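Local coordinates for nickel ABC transporter (Nickel-binding protein) (Bacillus halodurans, PDB 3T66) that probably serves as the extracellular solute-binding component of an ABC importer, capturing nickel or a peptide-like solute for uptake, at residues Leu18-Thr23 and Ser200-Ala205; Gly68-Ile73 and His123-Glu128; Ile134-Asn139 and Ser389-Ala394; Tyr215-Glu220 and Val460-Glu465; Ala261-Leu266 and Ile450-Ile455. All blocks are in the same frame, centred on the assembly; numbering follows the deposited sequence.

Interaction 1 of 5, residues Leu18-Thr23 and Ser200-Ala205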
# COMPACT_ATOMS: atom_id res chain seq x y z
N LEU A 18 -17.71 11.02 -1.67
CA LEU A 18 -17.15 11.72 -2.81
C LEU A 18 -15.69 11.36 -2.99
O LEU A 18 -14.82 11.71 -2.17
CB LEU A 18 -17.32 13.24 -2.69
CG LEU A 18 -16.75 14.05 -3.87
CD1 LEU A 18 -17.17 13.56 -5.32
CD2 LEU A 18 -17.01 15.56 -3.65
N PHE A 19 -15.45 10.65 -4.08
CA PHE A 19 -14.24 9.90 -4.16
C PHE A 19 -13.18 10.54 -5.05
O PHE A 19 -13.42 11.45 -5.83
CB PHE A 19 -14.50 8.44 -4.53
CG PHE A 19 -13.28 7.59 -4.51
CD1 PHE A 19 -12.53 7.46 -3.34
CD2 PHE A 19 -12.85 6.94 -5.64
CE1 PHE A 19 -11.36 6.66 -3.32
CE2 PHE A 19 -11.70 6.14 -5.63
CZ PHE A 19 -10.96 6.01 -4.48
N ASN A 20 -11.99 10.01 -4.89
CA ASN A 20 -10.75 10.51 -5.41
C ASN A 20 -10.63 10.54 -6.93
O ASN A 20 -10.01 11.43 -7.49
CB ASN A 20 -9.73 9.49 -4.87
CG ASN A 20 -8.45 10.09 -4.58
OD1 ASN A 20 -8.29 11.28 -4.73
ND2 ASN A 20 -7.50 9.27 -4.15
N VAL A 21 -11.24 9.54 -7.57
CA VAL A 21 -10.85 8.98 -8.86
C VAL A 21 -12.11 8.49 -9.58
O VAL A 21 -13.06 8.02 -8.94
CB VAL A 21 -9.95 7.74 -8.61
CG1 VAL A 21 -9.62 7.00 -9.90
CG2 VAL A 21 -8.67 8.13 -7.82
N SER A 22 -12.11 8.57 -10.91
CA SER A 22 -13.32 8.33 -11.70
C SER A 22 -13.14 7.05 -12.48
O SER A 22 -12.06 6.47 -12.50
CB SER A 22 -13.63 9.53 -12.64
N THR A 23 -14.20 6.61 -13.14
CA THR A 23 -14.15 5.37 -13.87
C THR A 23 -15.36 5.32 -14.79
O THR A 23 -16.33 6.02 -14.54
CB THR A 23 -14.17 4.18 -12.91
OG1 THR A 23 -14.59 3.01 -13.61
CG2 THR A 23 -15.19 4.40 -11.78
N SER A 200 -9.81 20.47 -4.62
CA SER A 200 -10.45 21.56 -3.91
C SER A 200 -11.94 21.57 -4.20
O SER A 200 -12.72 21.97 -3.34
CB SER A 200 -9.79 22.92 -4.18
OG SER A 200 -9.58 23.11 -5.57
N ALA A 201 -12.33 21.11 -5.39
CA ALA A 201 -13.74 20.84 -5.69
C ALA A 201 -14.30 19.96 -4.57
O ALA A 201 -15.37 20.25 -4.00
CB ALA A 201 -13.88 20.14 -7.04
N ARG A 202 -13.55 18.91 -4.23
CA ARG A 202 -13.87 18.07 -3.09
C ARG A 202 -14.05 18.82 -1.77
O ARG A 202 -15.07 18.65 -1.09
CB ARG A 202 -12.78 17.04 -2.95
CG ARG A 202 -12.76 16.10 -4.11
CD ARG A 202 -12.05 14.86 -3.75
NE ARG A 202 -10.62 15.09 -3.63
CZ ARG A 202 -9.72 14.63 -4.49
NH1 ARG A 202 -10.10 13.90 -5.54
NH2 ARG A 202 -8.45 14.88 -4.28
N SER A 203 -13.05 19.63 -1.42
CA SER A 203 -13.09 20.42 -0.19
C SER A 203 -14.37 21.28 -0.10
O SER A 203 -15.08 21.30 0.92
CB SER A 203 -11.80 21.26 -0.04
OG SER A 203 -10.64 20.48 0.24
N LEU A 204 -14.70 21.95 -1.21
CA LEU A 204 -15.89 22.78 -1.31
C LEU A 204 -17.17 22.00 -1.05
O LEU A 204 -17.96 22.38 -0.18
CB LEU A 204 -15.95 23.42 -2.71
CG LEU A 204 -16.91 24.59 -2.96
CD1 LEU A 204 -16.49 25.78 -2.12
CD2 LEU A 204 -16.96 24.92 -4.44
N ALA A 205 -17.33 20.91 -1.81
CA ALA A 205 -18.45 19.97 -1.72
C ALA A 205 -18.74 19.59 -0.30
O ALA A 205 -19.89 19.58 0.14
CB ALA A 205 -18.17 18.76 -2.52
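Leu18 and Ala205 supply the apolar side of this contact. CG of Leu18 stands anti to its backbone N (chi1 -180°), directed at the helix, and from it CD2 reaches the methyl CB of Ala205 at 3.6 Å. CD2 of Leu18 also passes 4.1 Å from CA of Arg202, about one helical turn before Ala205. Strand 14-19 is here laid against helix 199-207, at the point where the strand gives way to a loop; the strand itself runs parallel to strands 190-195 and 213-215, as its backbone bonds to Ser194, Ile213 and Tyr215 attest, and the helix lies beside this parallel group in this member of the solute-binding protein family 5. The polar side belongs to Arg202, whose chain bends at chi3 (-72°), which sets NE off to one side; the guanidinium beyond it lies beside Asn20. NH1 lies 3.1 Å from Asn20 O, which sits at the guanidinium edge near its plane. The amide and guanidinium planes stand 69° apart, and OD1 of Asn20 is 3.3 Å from NH1 at a poor angle for bonding. NH2 of Arg202 bonds to Arg216 O, and NH1 weakly to Asn196 O. An alanine in place of Arg202 would probably leave the carbonyl of Arg216 without its guanidinium donor and open a gap beside Asn20.

Interaction 2 of 5, residues Gly68-Ile73 and His123-Glu128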
# COMPACT_ATOMS: atom_id res chain seq x y z
N GLY A 68 2.24 -25.40 -0.66
CA GLY A 68 2.16 -24.11 -1.36
C GLY A 68 1.74 -24.18 -2.82
O GLY A 68 1.63 -23.16 -3.51
N GLN A 69 1.50 -25.39 -3.31
CA GLN A 69 1.05 -25.55 -4.68
C GLN A 69 -0.38 -26.07 -4.74
O GLN A 69 -1.19 -25.61 -5.55
CB GLN A 69 1.98 -26.47 -5.44
CG GLN A 69 1.53 -26.70 -6.87
CD GLN A 69 2.63 -27.19 -7.79
OE1 GLN A 69 2.48 -27.17 -9.00
NE2 GLN A 69 3.74 -27.62 -7.21
N HIS A 70 -0.68 -27.02 -3.87
CA HIS A 70 -2.04 -27.52 -3.77
C HIS A 70 -2.69 -26.87 -2.58
O HIS A 70 -2.32 -27.11 -1.43
CB HIS A 70 -2.05 -29.04 -3.72
CG HIS A 70 -1.28 -29.66 -4.84
ND1 HIS A 70 -1.87 -30.08 -6.02
CD2 HIS A 70 0.05 -29.87 -4.99
CE1 HIS A 70 -0.95 -30.55 -6.84
NE2 HIS A 70 0.23 -30.42 -6.24
N TRP A 71 -3.65 -26.00 -2.92
CA TRP A 71 -4.31 -25.15 -1.98
C TRP A 71 -5.71 -25.62 -1.84
O TRP A 71 -6.32 -26.04 -2.82
CB TRP A 71 -4.35 -23.73 -2.50
CG TRP A 71 -3.06 -23.14 -2.57
CD1 TRP A 71 -2.19 -23.19 -3.63
CD2 TRP A 71 -2.41 -22.45 -1.53
NE1 TRP A 71 -1.05 -22.54 -3.31
CE2 TRP A 71 -1.14 -22.07 -2.02
CE3 TRP A 71 -2.77 -22.10 -0.22
CZ2 TRP A 71 -0.21 -21.35 -1.25
CZ3 TRP A 71 -1.84 -21.37 0.57
CH2 TRP A 71 -0.58 -21.00 0.04
N THR A 72 -6.26 -25.50 -0.64
CA THR A 72 -7.63 -25.89 -0.40
C THR A 72 -8.35 -24.76 0.28
O THR A 72 -7.90 -24.29 1.33
CB THR A 72 -7.67 -27.10 0.55
OG1 THR A 72 -7.30 -28.28 -0.16
CG2 THR A 72 -9.06 -27.26 1.15
N ILE A 73 -9.47 -24.36 -0.30
CA ILE A 73 -10.22 -23.29 0.27
C ILE A 73 -11.63 -23.76 0.54
O ILE A 73 -12.36 -24.04 -0.39
CB ILE A 73 -10.14 -22.03 -0.65
CG1 ILE A 73 -8.68 -21.61 -0.73
CG2 ILE A 73 -10.91 -20.84 -0.07
CD1 ILE A 73 -8.28 -21.05 -2.03
N HIS A 123 -10.41 -26.73 -4.79
CA HIS A 123 -9.05 -27.26 -4.90
C HIS A 123 -8.32 -26.51 -5.98
O HIS A 123 -8.75 -26.56 -7.14
CB HIS A 123 -9.10 -28.75 -5.23
CG HIS A 123 -9.86 -29.52 -4.21
ND1 HIS A 123 -9.25 -30.11 -3.12
CD2 HIS A 123 -11.19 -29.71 -4.05
CE1 HIS A 123 -10.17 -30.66 -2.35
NE2 HIS A 123 -11.36 -30.43 -2.89
N ILE A 124 -7.26 -25.79 -5.63
CA ILE A 124 -6.65 -24.91 -6.61
C ILE A 124 -5.23 -25.34 -6.72
O ILE A 124 -4.59 -25.65 -5.72
CB ILE A 124 -6.78 -23.43 -6.22
CG1 ILE A 124 -8.17 -22.90 -6.55
CG2 ILE A 124 -5.80 -22.60 -6.96
CD1 ILE A 124 -8.53 -21.62 -5.79
N THR A 125 -4.72 -25.41 -7.94
CA THR A 125 -3.35 -25.86 -8.15
C THR A 125 -2.75 -24.74 -8.89
O THR A 125 -3.27 -24.38 -9.92
CB THR A 125 -3.26 -27.15 -9.01
OG1 THR A 125 -3.98 -28.18 -8.35
CG2 THR A 125 -1.85 -27.61 -9.13
N THR A 126 -1.68 -24.20 -8.35
CA THR A 126 -0.96 -23.10 -8.97
C THR A 126 0.04 -23.73 -9.94
O THR A 126 0.40 -24.91 -9.81
CB THR A 126 -0.23 -22.32 -7.90
OG1 THR A 126 0.49 -23.23 -7.09
CG2 THR A 126 -1.19 -21.61 -7.01
N LYS A 127 0.52 -22.95 -10.91
CA LYS A 127 1.41 -23.52 -11.93
C LYS A 127 2.62 -24.28 -11.35
O LYS A 127 3.03 -25.43 -11.83
CB LYS A 127 1.79 -22.44 -12.91
CG LYS A 127 0.58 -22.14 -13.82
CD LYS A 127 0.42 -20.66 -14.24
CE LYS A 127 -0.69 -20.51 -15.27
NZ LYS A 127 -0.59 -19.13 -15.80
N GLU A 128 3.05 -23.64 -10.26
CA GLU A 128 4.24 -23.92 -9.47
C GLU A 128 3.98 -23.49 -8.01
O GLU A 128 3.14 -22.64 -7.74
CB GLU A 128 5.40 -23.06 -9.97
CG GLU A 128 5.20 -21.52 -9.81
CD GLU A 128 6.31 -20.70 -10.48
OE1 GLU A 128 6.92 -19.84 -9.81
OE2 GLU A 128 6.59 -20.90 -11.69
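Trp71 and Ile124 form the hydrogen-bonded pair at the middle of two antiparallel strands, 70-75 and 121-126, the central pair of a four-stranded antiparallel sheet. Each backbone N of the pair donates to the other's O, both at 3.0 Å, and Thr126 N adds a third bond to Gln69 O at 3.2 Å. From CB outward, the Trp71 side chain crosses that of Thr126 at a slant. CB lies 3.8 Å from Ile124 O and faces CB of Ile124. On the five-membered ring, CD1 meets CG2 of Thr126 at 3.9 Å, and NE1 lies 3.8 Å from that same methyl while giving a weak hydrogen bond to Gly68 O (2.8 Å, 124°) within its own segment. At the far end, CZ3 of the six-membered ring packs on Ile134, and the ring system also meets Phe133. On the same side, CD1 of Ile73 and CD1 of Ile124 touch at 3.8 Å. The other face pairs His70 with Thr125 and Thr72 with His123, side chains lying side by side and pointing the same way. This strand pair is therefore amphipathic: the Trp71 and Ile124 face is apolar and buried, while the histidine and threonine face is polar and more open to solvent.

Interaction 3 of 5, residues Ile134-Asn139 and Ser389-Ala394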
# COMPACT_ATOMS: atom_id res chain seq x y z
N ILE A 134 -2.30 -17.08 -1.41
CA ILE A 134 -3.52 -16.56 -0.75
C ILE A 134 -3.57 -15.06 -0.73
O ILE A 134 -4.59 -14.49 -1.09
CB ILE A 134 -3.74 -17.12 0.68
CG1 ILE A 134 -4.13 -18.60 0.60
CG2 ILE A 134 -4.90 -16.42 1.38
CD1 ILE A 134 -5.13 -18.95 -0.49
N SER A 135 -2.46 -14.42 -0.38
CA SER A 135 -2.48 -12.97 -0.26
C SER A 135 -2.91 -12.27 -1.56
O SER A 135 -3.36 -11.10 -1.53
CB SER A 135 -1.15 -12.46 0.30
OG SER A 135 -0.21 -12.21 -0.73
N GLU A 136 -2.80 -12.99 -2.69
CA GLU A 136 -3.22 -12.45 -3.97
C GLU A 136 -4.71 -12.34 -4.04
O GLU A 136 -5.22 -11.52 -4.82
CB GLU A 136 -2.79 -13.29 -5.15
CG GLU A 136 -1.28 -13.30 -5.42
CD GLU A 136 -0.70 -11.98 -5.91
OE1 GLU A 136 -1.46 -11.04 -6.32
OE2 GLU A 136 0.55 -11.91 -5.89
N LEU A 137 -5.43 -13.14 -3.25
CA LEU A 137 -6.89 -13.12 -3.33
C LEU A 137 -7.51 -11.91 -2.64
O LEU A 137 -8.71 -11.64 -2.75
CB LEU A 137 -7.46 -14.44 -2.85
CG LEU A 137 -6.94 -15.63 -3.66
CD1 LEU A 137 -7.45 -16.97 -3.13
CD2 LEU A 137 -7.28 -15.47 -5.14
N VAL A 138 -6.69 -11.15 -1.95
CA VAL A 138 -7.13 -9.91 -1.34
C VAL A 138 -7.42 -8.83 -2.40
O VAL A 138 -8.22 -7.94 -2.16
CB VAL A 138 -6.04 -9.39 -0.39
CG1 VAL A 138 -6.43 -8.05 0.27
CG2 VAL A 138 -5.66 -10.41 0.64
N ASN A 139 -6.77 -8.92 -3.56
CA ASN A 139 -6.85 -7.91 -4.57
C ASN A 139 -8.27 -7.69 -4.92
O ASN A 139 -8.95 -8.62 -5.34
CB ASN A 139 -6.15 -8.38 -5.82
CG ASN A 139 -5.49 -7.26 -6.60
OD1 ASN A 139 -6.12 -6.26 -6.94
ND2 ASN A 139 -4.22 -7.46 -6.94
N SER A 389 4.15 -3.66 1.50
CA SER A 389 3.35 -4.75 2.02
C SER A 389 1.92 -4.59 1.50
O SER A 389 0.97 -4.28 2.25
CB SER A 389 3.39 -4.74 3.52
OG SER A 389 3.05 -3.46 3.98
N PRO A 390 1.74 -4.84 0.19
CA PRO A 390 0.57 -4.35 -0.55
C PRO A 390 -0.72 -4.97 -0.01
O PRO A 390 -1.77 -4.27 0.06
CB PRO A 390 0.83 -4.83 -1.99
CG PRO A 390 2.19 -5.54 -1.97
CD PRO A 390 2.42 -5.92 -0.53
N ARG A 391 -0.68 -6.26 0.35
CA ARG A 391 -1.83 -6.79 1.03
C ARG A 391 -1.46 -7.67 2.14
O ARG A 391 -1.86 -8.83 2.20
CB ARG A 391 -2.88 -7.36 0.09
CG ARG A 391 -2.38 -8.24 -0.93
CD ARG A 391 -2.84 -7.81 -2.29
NE ARG A 391 -1.94 -8.52 -3.17
CZ ARG A 391 -1.28 -8.00 -4.20
NH1 ARG A 391 -0.46 -8.79 -4.88
NH2 ARG A 391 -1.48 -6.75 -4.58
N GLY A 392 -0.66 -7.11 3.04
CA GLY A 392 -0.21 -7.80 4.23
C GLY A 392 0.95 -8.74 4.09
O GLY A 392 1.28 -9.40 5.06
N ASP A 393 1.55 -8.82 2.91
CA ASP A 393 2.68 -9.72 2.68
C ASP A 393 3.86 -8.90 2.14
O ASP A 393 3.67 -7.96 1.34
CB ASP A 393 2.31 -10.86 1.71
CG ASP A 393 3.34 -12.01 1.72
OD1 ASP A 393 3.21 -12.94 2.57
OD2 ASP A 393 4.30 -12.00 0.90
N ALA A 394 5.08 -9.23 2.59
CA ALA A 394 6.20 -8.44 2.20
C ALA A 394 7.13 -9.22 1.34
O ALA A 394 8.17 -8.68 0.96
CB ALA A 394 6.93 -7.96 3.38
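Arg391 reaches across to Ser135, Glu136, Val138 and Asn139 and carries most of the contact. Its CG sits between the backbone N and the carbonyl carbon (chi1 47°), a crowded position that sets the chain off toward the 134-139 turn. CB rests against CG1 of Val138 at 3.6 Å, the two side chains sliding past each other in opposite directions. Further out, CD passes Ser135 O, and NE gives that oxygen a weak, bent hydrogen bond (3.4 Å, 127°) at the guanidinium edge. NH1 forms a salt bridge with OE1 of Glu136 at 2.9 Å; the carboxylate plane is turned 51° from the guanidinium, so the two do not meet as a flat pair of parallel bonds. ND2 of Asn139 lies over one face of the guanidinium, offset toward its rim, 3.7 Å from NH2. Both segments are loops: 134-139 follows strand 121-126 and sends Ile134 onto strand 70-75, while 389-394 leads from strand 381-387 into helix 395-402, so Arg391 ties two remote parts of the chain together. An alanine in place of Arg391 would probably leave Glu136 without its cationic mate and Ser135 O without its NE donor. After Gly392 comes Asp393, whose CB lies 3.8 Å from OG of Ser135. Its OD2 caps Gly395 N, and its OD1 forms a salt bridge with Arg434.

Interaction 4 of 5, residues Tyr215-Glu220 and Val460-Glu465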
# COMPACT_ATOMS: atom_id res chain seq x y z
N TYR A 215 -12.84 12.06 0.16
CA TYR A 215 -11.54 11.41 0.23
C TYR A 215 -10.42 12.29 -0.34
O TYR A 215 -10.52 12.74 -1.48
CB TYR A 215 -11.59 10.08 -0.53
CG TYR A 215 -10.64 9.00 -0.02
CD1 TYR A 215 -11.05 8.13 0.99
CD2 TYR A 215 -9.38 8.81 -0.56
CE1 TYR A 215 -10.22 7.13 1.47
CE2 TYR A 215 -8.53 7.79 -0.09
CZ TYR A 215 -8.97 6.95 0.93
OH TYR A 215 -8.18 5.90 1.44
N ARG A 216 -9.35 12.50 0.43
CA ARG A 216 -8.16 13.24 -0.00
C ARG A 216 -8.43 14.72 -0.35
O ARG A 216 -8.14 15.18 -1.45
CB ARG A 216 -7.51 12.54 -1.19
CG ARG A 216 -6.02 12.40 -1.10
CD ARG A 216 -5.71 10.95 -0.84
NE ARG A 216 -4.38 10.75 -0.27
CZ ARG A 216 -3.74 9.57 -0.23
NH1 ARG A 216 -4.32 8.48 -0.75
NH2 ARG A 216 -2.52 9.48 0.32
N PRO A 217 -9.00 15.46 0.60
CA PRO A 217 -9.31 16.89 0.45
C PRO A 217 -8.06 17.78 0.33
O PRO A 217 -6.98 17.36 0.75
CB PRO A 217 -10.03 17.23 1.75
CG PRO A 217 -9.52 16.23 2.73
CD PRO A 217 -9.27 14.97 1.96
N GLU A 218 -8.22 19.00 -0.19
CA GLU A 218 -7.04 19.83 -0.48
C GLU A 218 -6.23 20.14 0.74
O GLU A 218 -6.78 20.51 1.78
CB GLU A 218 -7.36 21.15 -1.18
CG GLU A 218 -6.09 21.99 -1.54
CD GLU A 218 -5.24 21.39 -2.71
OE1 GLU A 218 -4.30 20.56 -2.46
OE2 GLU A 218 -5.50 21.80 -3.88
N VAL A 219 -4.92 20.02 0.54
CA VAL A 219 -3.88 20.17 1.58
C VAL A 219 -3.69 21.62 2.13
O VAL A 219 -3.64 21.78 3.35
CB VAL A 219 -2.54 19.49 1.12
CG1 VAL A 219 -1.78 20.38 0.09
CG2 VAL A 219 -1.66 19.09 2.32
N GLU A 220 -3.61 22.64 1.26
CA GLU A 220 -3.74 24.06 1.68
C GLU A 220 -5.07 24.38 2.39
O GLU A 220 -5.09 25.13 3.35
CB GLU A 220 -3.53 25.01 0.50
N VAL A 460 -5.92 10.46 3.77
CA VAL A 460 -6.60 11.48 4.56
C VAL A 460 -8.04 11.52 4.15
O VAL A 460 -8.33 11.44 2.96
CB VAL A 460 -6.00 12.85 4.32
CG1 VAL A 460 -6.35 13.76 5.47
CG2 VAL A 460 -4.49 12.76 4.18
N VAL A 461 -8.93 11.61 5.14
CA VAL A 461 -10.36 11.69 4.90
C VAL A 461 -10.97 12.79 5.75
O VAL A 461 -10.68 12.89 6.94
CB VAL A 461 -11.04 10.36 5.26
CG1 VAL A 461 -12.53 10.53 5.46
CG2 VAL A 461 -10.83 9.41 4.18
N ALA A 462 -11.83 13.60 5.16
CA ALA A 462 -12.60 14.59 5.93
C ALA A 462 -14.10 14.31 5.81
O ALA A 462 -14.59 13.91 4.74
CB ALA A 462 -12.27 16.01 5.46
N TYR A 463 -14.82 14.51 6.90
CA TYR A 463 -16.28 14.28 6.90
C TYR A 463 -17.07 15.07 7.95
O TYR A 463 -16.50 15.45 8.97
CB TYR A 463 -16.59 12.80 7.06
CG TYR A 463 -16.27 12.16 8.40
CD1 TYR A 463 -15.17 11.31 8.54
CD2 TYR A 463 -17.11 12.34 9.50
CE1 TYR A 463 -14.89 10.66 9.77
CE2 TYR A 463 -16.83 11.71 10.74
CZ TYR A 463 -15.72 10.87 10.86
OH TYR A 463 -15.46 10.24 12.05
N ASP A 464 -18.37 15.26 7.68
CA ASP A 464 -19.34 15.89 8.60
C ASP A 464 -19.47 15.01 9.84
O ASP A 464 -20.10 13.92 9.79
CB ASP A 464 -20.68 16.03 7.86
CG ASP A 464 -21.84 16.55 8.73
OD1 ASP A 464 -21.94 16.30 9.97
OD2 ASP A 464 -22.72 17.19 8.13
N GLU A 465 -18.87 15.48 10.94
CA GLU A 465 -18.70 14.68 12.18
C GLU A 465 -20.04 14.34 12.75
O GLU A 465 -20.16 13.36 13.48
CB GLU A 465 -17.83 15.39 13.25
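Tyr215 meets Val461 because its CG lies anti to its own backbone N (chi1 -151°), while in Val461 CG1 is anti to the backbone N (chi1 162°) and CG2 is placed beside that N. CG2 of the valine then comes to 3.4 Å from CD1 of the tyrosine and 3.6 Å from CE1 of the same ring, the two side chains crossing at a slant. Both leave the sheet on one face, as paired residues of neighbouring strands do; the pair is antiparallel and non-hydrogen-bonded, with CA atoms 4.8 Å apart. The other end of the ring is tied down by a hydrogen bond between Tyr215 OH and Glu477. This pair is the last rung of strand 213-215 against the long strand 451-464, which runs antiparallel to it. Just beyond, Arg216 takes up left-handed backbone angles and the chain leaves the sheet. Before it does so, Arg216 N donates to Val460 O (2.9 Å, 148°), with the donor tilted from the carbonyl plane. That oxygen also lies over one face of the Tyr215 ring, and CD of Pro217 approaches it at 3.8 Å. The proline ring continues along the strand, where its CG packs on CB of Ala462 at 3.9 Å. Pro217 also touches Ser203 of helix 199-207, and Ala462 touches Leu206 of the same helix. Glu218 N is bonded to Ser203 OG, which fastens the outgoing loop to that helix.

Interaction 5 of 5, residues Ala261-Leu266 and Ile450-Ile455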
# COMPACT_ATOMS: atom_id res chain seq x y z
N ALA A 261 24.99 7.12 8.52
CA ALA A 261 25.11 8.55 8.62
C ALA A 261 24.04 9.25 7.75
O ALA A 261 23.29 10.11 8.25
CB ALA A 261 26.53 8.96 8.21
N VAL A 262 23.99 8.86 6.46
CA VAL A 262 22.95 9.29 5.53
C VAL A 262 21.61 9.05 6.22
O VAL A 262 20.72 9.90 6.19
CB VAL A 262 23.00 8.47 4.22
CG1 VAL A 262 21.71 8.59 3.46
CG2 VAL A 262 24.09 8.94 3.35
N ASP A 263 21.49 7.91 6.88
CA ASP A 263 20.27 7.61 7.59
C ASP A 263 19.90 8.66 8.63
O ASP A 263 18.75 8.70 9.04
CB ASP A 263 20.33 6.24 8.26
CG ASP A 263 18.96 5.78 8.77
OD1 ASP A 263 18.01 5.75 7.94
OD2 ASP A 263 18.82 5.47 9.99
N VAL A 264 20.86 9.47 9.08
CA VAL A 264 20.54 10.49 10.11
C VAL A 264 20.47 11.93 9.57
O VAL A 264 19.87 12.80 10.20
CB VAL A 264 21.44 10.38 11.39
N LEU A 265 21.05 12.18 8.39
CA LEU A 265 21.16 13.55 7.88
C LEU A 265 19.79 14.27 7.76
O LEU A 265 19.73 15.48 7.97
CB LEU A 265 22.00 13.62 6.58
N LEU A 266 18.71 13.54 7.47
CA LEU A 266 17.34 14.12 7.41
C LEU A 266 16.56 14.01 8.72
O LEU A 266 16.58 12.96 9.36
CB LEU A 266 16.52 13.47 6.31
CG LEU A 266 16.86 13.85 4.88
CD1 LEU A 266 16.49 12.72 3.95
CD2 LEU A 266 16.16 15.15 4.44
N ILE A 450 20.55 -1.03 5.18
CA ILE A 450 20.54 -1.07 3.72
C ILE A 450 19.75 0.03 3.03
O ILE A 450 20.12 0.44 1.96
CB ILE A 450 20.26 -2.46 3.15
CG1 ILE A 450 21.56 -3.24 3.07
CG2 ILE A 450 19.76 -2.38 1.75
CD1 ILE A 450 21.76 -4.18 4.16
N HIS A 451 18.72 0.61 3.58
CA HIS A 451 18.39 1.92 3.01
C HIS A 451 17.94 2.85 4.10
O HIS A 451 17.99 2.49 5.27
CB HIS A 451 17.32 1.79 1.96
CG HIS A 451 17.68 0.89 0.82
ND1 HIS A 451 18.63 1.22 -0.12
CD2 HIS A 451 17.18 -0.32 0.45
CE1 HIS A 451 18.69 0.27 -1.03
NE2 HIS A 451 17.83 -0.68 -0.72
N SER A 452 17.49 4.04 3.76
CA SER A 452 17.04 4.91 4.82
C SER A 452 15.58 5.10 4.64
O SER A 452 15.16 5.58 3.60
CB SER A 452 17.73 6.27 4.78
OG SER A 452 17.47 7.02 5.97
N PHE A 453 14.79 4.73 5.64
CA PHE A 453 13.35 4.86 5.51
C PHE A 453 12.89 6.10 6.21
O PHE A 453 13.08 6.25 7.42
CB PHE A 453 12.64 3.60 5.98
CG PHE A 453 12.98 2.42 5.16
CD1 PHE A 453 12.38 2.24 3.91
CD2 PHE A 453 13.97 1.56 5.56
CE1 PHE A 453 12.71 1.17 3.08
CE2 PHE A 453 14.35 0.48 4.75
CZ PHE A 453 13.71 0.28 3.50
N LEU A 454 12.31 7.00 5.41
CA LEU A 454 11.91 8.34 5.82
C LEU A 454 10.52 8.41 6.38
O LEU A 454 10.32 8.48 7.59
CB LEU A 454 12.02 9.25 4.62
CG LEU A 454 13.42 9.24 4.03
CD1 LEU A 454 13.40 9.93 2.67
CD2 LEU A 454 14.36 9.93 5.00
N ILE A 455 9.53 8.41 5.50
CA ILE A 455 8.16 8.51 5.99
C ILE A 455 7.13 7.52 5.41
O ILE A 455 7.37 6.77 4.43
CB ILE A 455 7.62 9.94 5.86
CG1 ILE A 455 7.42 10.31 4.40
CG2 ILE A 455 8.52 10.97 6.58
CD1 ILE A 455 6.53 11.56 4.21
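Helix 256-265 packs against the start of strand 451-464 as a helix-on-sheet layer, with Asp263 and Ser452 at the point of closest backbone approach. The short axes of helix 261-265 and strand 451-455 run nearly parallel, 18° apart, and come within 8.0 Å of each other. Within the strand, Leu454 and Ile455 both face His242 of strand 240-246, a classic beta bulge. The CA atoms of Asp263 and Ser452 are 5.0 Å apart. In Asp263, CG lies anti to the backbone N (chi1 -168°), and in Ser452 OG is likewise anti to its own N (chi1 -169°). This brings carboxylate and hydroxyl together, and Ser452 OG is placed as a donor to OD1 of Asp263, but the modelled separation is too short to be trusted, so the detail of the bond is doubtful. The carboxylate has two further partners. OD1 forms a salt bridge with Arg268 NH2 and OD2 another with Lys449 NZ, two cations that would probably favour its ionised form. Arg268 also uses its NE, to hold Phe453 O, which links the chain after the helix to the strand a second time. His451 has its ND1 bonded to Met246 N of strand 240-246. The apolar part of the contact lies farther along the strand. Leu266 also packs on Val349 and Phe350 of helix 343-356. Its side chain crosses that of Leu454, methyl meeting methyl, with CD1 of Leu266 3.7 Å from CD2 of Leu454.

How the interactions relate
Interactions 1 and 4 adjoin, their centres about 10 Å apart: helix 199-207 of the first bonds through Arg202 and Ser203 to the 215-220 loop of the second. Interactions 4 and 5 share strand 451-464 but use its two ends, about 30 Å apart between centres, so this late strand serves remote parts of the fold. Interaction 2 lies in a separate four-stranded sheet, its centre about 41 Å from that of interaction 1, and meets interaction 3 where Trp71 and Ile73 pack on Ile134. Along the chain, interaction 2 is nested within interaction 1, and interaction 3 crosses interactions 1, 4 and 5. Sequence-distant segments are thereby bound into one folded chain.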